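Local coordinates for protein peptidoglycan D,D-transpeptidase PbpA (PDB 3UN7) that probably cross-links peptidoglycan as a penicillin-binding D,D-transpeptidase of the mycobacterial cell wall, with a role in regulating cell length, at residues A[394-402]-A[433-443]. Sequence-based numbering, arbitrary orientation.
Sequences SKTGTAEHG and NGADRLSATGG
Thr396 and Thr441 meet hydroxyl to hydroxyl, their side chains crossing at about a right angle, and Thr441 OG1 donates a short hydrogen bond of 2.5 Å to Thr396 OG1. With chi1 at 59°, Thr441 OG1 sits between its backbone N and carbonyl carbon, where the one oxygen both gives to the strand and takes from its own loop, accepting from Gly443 N in an ST turn. Thr441 CG2 lies 3.4 Å from Thr396 O. Strand 393-399 is an edge strand of the five-stranded antiparallel sheet of the transpeptidase domain and carries the Lys-Thr-Gly motif of penicillin-binding proteins as Lys395, Thr396 and Gly397. It runs past Ser193, probably the nucleophile that forms the acyl-ester intermediate, and the loop leading to helix 446-458 packs along it. Two residues beyond Thr396, Thr398 as modelled directs its methyl CG2 to this loop, meeting Ala435 CB at 3.7 Å; its 2.9 Å approach to Gly442 O is too close to be taken literally. Beyond the strand's end, the His401 ring and the Asn433 amide are inclined by 61°, with Asn433 OD1 approaching His401 CE1 obliquely at 3.2 Å. His401 NE2 instead bonds to Pro409 O, while His411 stacks on the ring.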
loop_
_atom_site.group_PDB
_atom_site.type_symbol
_atom_site.label_atom_id
_atom_site.label_comp_id
_atom_site.label_asym_id
_atom_site.label_seq_id
_atom_site.Cartn_x
_atom_site.Cartn_y
_atom_site.Cartn_z
ATOM N N SER A 394 14.366 1.014 -5.935
ATOM C CA SER A 394 13.037 1.488 -6.264
ATOM C C SER A 394 12.593 1.113 -7.668
ATOM O O SER A 394 13.384 0.639 -8.481
ATOM C CB SER A 394 12.990 3.013 -6.108
ATOM O OG SER A 394 13.669 3.644 -7.190
ATOM N N LYS A 395 11.308 1.345 -7.940
ATOM C CA LYS A 395 10.780 1.352 -9.295
ATOM C C LYS A 395 9.716 2.451 -9.367
ATOM O O LYS A 395 8.744 2.412 -8.610
ATOM C CB LYS A 395 10.171 -0.005 -9.662
ATOM C CG LYS A 395 9.767 -0.118 -11.146
ATOM C CD LYS A 395 11.006 -0.286 -12.030
ATOM C CE LYS A 395 10.677 -0.270 -13.522
ATOM N NZ LYS A 395 10.173 1.053 -13.966
ATOM N N THR A 396 9.898 3.425 -10.263
ATOM C CA THR A 396 8.871 4.457 -10.454
ATOM C C THR A 396 8.207 4.276 -11.804
ATOM O O THR A 396 8.867 3.962 -12.801
ATOM C CB THR A 396 9.382 5.928 -10.246
ATOM O OG1 THR A 396 9.572 6.583 -11.497
ATOM C CG2 THR A 396 10.651 5.985 -9.464
ATOM N N GLY A 397 6.888 4.426 -11.845
ATOM C CA GLY A 397 6.199 4.301 -13.124
ATOM C C GLY A 397 4.860 5.003 -13.160
ATOM O O GLY A 397 4.447 5.645 -12.187
ATOM N N THR A 398 4.204 4.890 -14.304
ATOM C CA THR A 398 2.869 5.417 -14.488
ATOM C C THR A 398 1.963 4.263 -14.845
ATOM O O THR A 398 2.436 3.192 -15.218
ATOM C CB THR A 398 2.794 6.436 -15.642
ATOM O OG1 THR A 398 3.117 5.776 -16.863
ATOM C CG2 THR A 398 3.760 7.560 -15.436
ATOM N N ALA A 399 0.662 4.506 -14.724
ATOM C CA ALA A 399 -0.358 3.516 -15.015
ATOM C C ALA A 399 -1.579 4.197 -15.619
ATOM O O ALA A 399 -2.225 5.011 -14.957
ATOM C CB ALA A 399 -0.741 2.774 -13.742
ATOM N N GLU A 400 -1.875 3.867 -16.876
ATOM C CA GLU A 400 -3.115 4.279 -17.532
ATOM C C GLU A 400 -4.315 3.630 -16.849
ATOM O O GLU A 400 -4.183 2.562 -16.263
ATOM C CB GLU A 400 -3.083 3.910 -19.020
ATOM C CG GLU A 400 -1.977 4.603 -19.798
ATOM C CD GLU A 400 -2.183 4.563 -21.313
ATOM O OE1 GLU A 400 -3.048 3.792 -21.807
ATOM O OE2 GLU A 400 -1.480 5.324 -22.011
ATOM N N HIS A 401 -5.481 4.274 -16.919
ATOM C CA HIS A 401 -6.671 3.785 -16.215
ATOM C C HIS A 401 -7.973 4.289 -16.836
ATOM O O HIS A 401 -7.972 5.237 -17.619
ATOM C CB HIS A 401 -6.630 4.189 -14.727
ATOM C CG HIS A 401 -6.494 5.662 -14.508
ATOM N ND1 HIS A 401 -7.562 6.470 -14.179
ATOM C CD2 HIS A 401 -5.416 6.481 -14.598
ATOM C CE1 HIS A 401 -7.146 7.721 -14.065
ATOM N NE2 HIS A 401 -5.849 7.755 -14.320
ATOM N N GLY A 402 -9.080 3.658 -16.458
ATOM C CA GLY A 402 -10.406 4.114 -16.844
ATOM C C GLY A 402 -10.804 3.630 -18.216
ATOM O O GLY A 402 -10.165 2.737 -18.782
ATOM N N ASN A 433 -3.806 10.064 -10.891
ATOM C CA ASN A 433 -3.682 11.089 -11.934
ATOM C C ASN A 433 -2.417 11.944 -11.790
ATOM O O ASN A 433 -2.373 13.074 -12.254
ATOM C CB ASN A 433 -4.945 11.962 -11.994
ATOM C CG ASN A 433 -6.157 11.204 -12.534
ATOM O OD1 ASN A 433 -6.460 10.111 -12.081
ATOM N ND2 ASN A 433 -6.847 11.787 -13.511
ATOM N N GLY A 434 -1.397 11.385 -11.150
ATOM C CA GLY A 434 -0.199 12.136 -10.782
ATOM C C GLY A 434 0.895 12.060 -11.838
ATOM O O GLY A 434 1.963 12.670 -11.676
ATOM N N ALA A 435 0.630 11.315 -12.911
ATOM C CA ALA A 435 1.612 11.140 -13.977
ATOM C C ALA A 435 2.105 12.431 -14.632
ATOM O O ALA A 435 1.353 13.381 -14.860
ATOM C CB ALA A 435 1.127 10.165 -15.037
ATOM N N ASP A 436 3.397 12.362 -14.935
ATOM C CA ASP A 436 4.295 13.342 -15.530
ATOM C C ASP A 436 4.261 13.233 -17.057
ATOM O O ASP A 436 3.897 12.184 -17.585
ATOM C CB ASP A 436 5.676 12.832 -15.114
ATOM C CG ASP A 436 6.615 13.889 -14.749
ATOM O OD1 ASP A 436 6.933 13.932 -13.538
ATOM O OD2 ASP A 436 7.068 14.627 -15.651
ATOM N N ARG A 437 4.674 14.281 -17.772
ATOM C CA ARG A 437 4.932 14.142 -19.218
ATOM C C ARG A 437 6.391 14.441 -19.624
ATOM O O ARG A 437 6.750 14.344 -20.806
ATOM C CB ARG A 437 3.953 14.990 -20.043
ATOM C CG ARG A 437 2.534 14.413 -20.187
ATOM C CD ARG A 437 1.568 15.539 -20.562
ATOM N NE ARG A 437 0.323 15.094 -21.198
ATOM C CZ ARG A 437 0.220 14.618 -22.442
ATOM N NH1 ARG A 437 -0.969 14.262 -22.918
ATOM N NH2 ARG A 437 1.293 14.479 -23.216
ATOM N N LEU A 438 7.225 14.801 -18.648
ATOM C CA LEU A 438 8.609 15.215 -18.923
ATOM C C LEU A 438 9.676 14.315 -18.296
ATOM O O LEU A 438 10.740 14.113 -18.884
ATOM C CB LEU A 438 8.849 16.667 -18.489
ATOM C CG LEU A 438 8.346 17.848 -19.341
ATOM C CD1 LEU A 438 8.380 17.561 -20.834
ATOM C CD2 LEU A 438 6.952 18.253 -18.909
ATOM N N SER A 439 9.399 13.783 -17.107
ATOM C CA SER A 439 10.397 13.019 -16.354
ATOM C C SER A 439 10.746 11.708 -17.056
ATOM O O SER A 439 10.031 11.284 -17.959
ATOM C CB SER A 439 9.904 12.751 -14.929
ATOM O OG SER A 439 8.967 11.685 -14.892
ATOM N N ALA A 440 11.835 11.064 -16.629
ATOM C CA ALA A 440 12.283 9.794 -17.235
ATOM C C ALA A 440 11.218 8.688 -17.330
ATOM O O ALA A 440 11.131 8.010 -18.354
ATOM C CB ALA A 440 13.536 9.274 -16.532
ATOM N N THR A 441 10.406 8.507 -16.286
ATOM C CA THR A 441 9.329 7.497 -16.328
ATOM C C THR A 441 7.929 8.092 -16.401
ATOM O O THR A 441 6.973 7.414 -16.824
ATOM C CB THR A 441 9.344 6.551 -15.113
ATOM O OG1 THR A 441 9.206 7.318 -13.909
ATOM C CG2 THR A 441 10.631 5.718 -15.077
ATOM N N GLY A 442 7.806 9.344 -15.975
ATOM C CA GLY A 442 6.510 9.991 -15.911
ATOM C C GLY A 442 5.807 9.767 -14.584
ATOM O O GLY A 442 4.643 10.150 -14.427
ATOM N N GLY A 443 6.505 9.152 -13.632
ATOM C CA GLY A 443 5.944 8.891 -12.309
ATOM C C GLY A 443 6.642 9.680 -11.228
ATOM O O GLY A 443 6.493 9.393 -10.045
#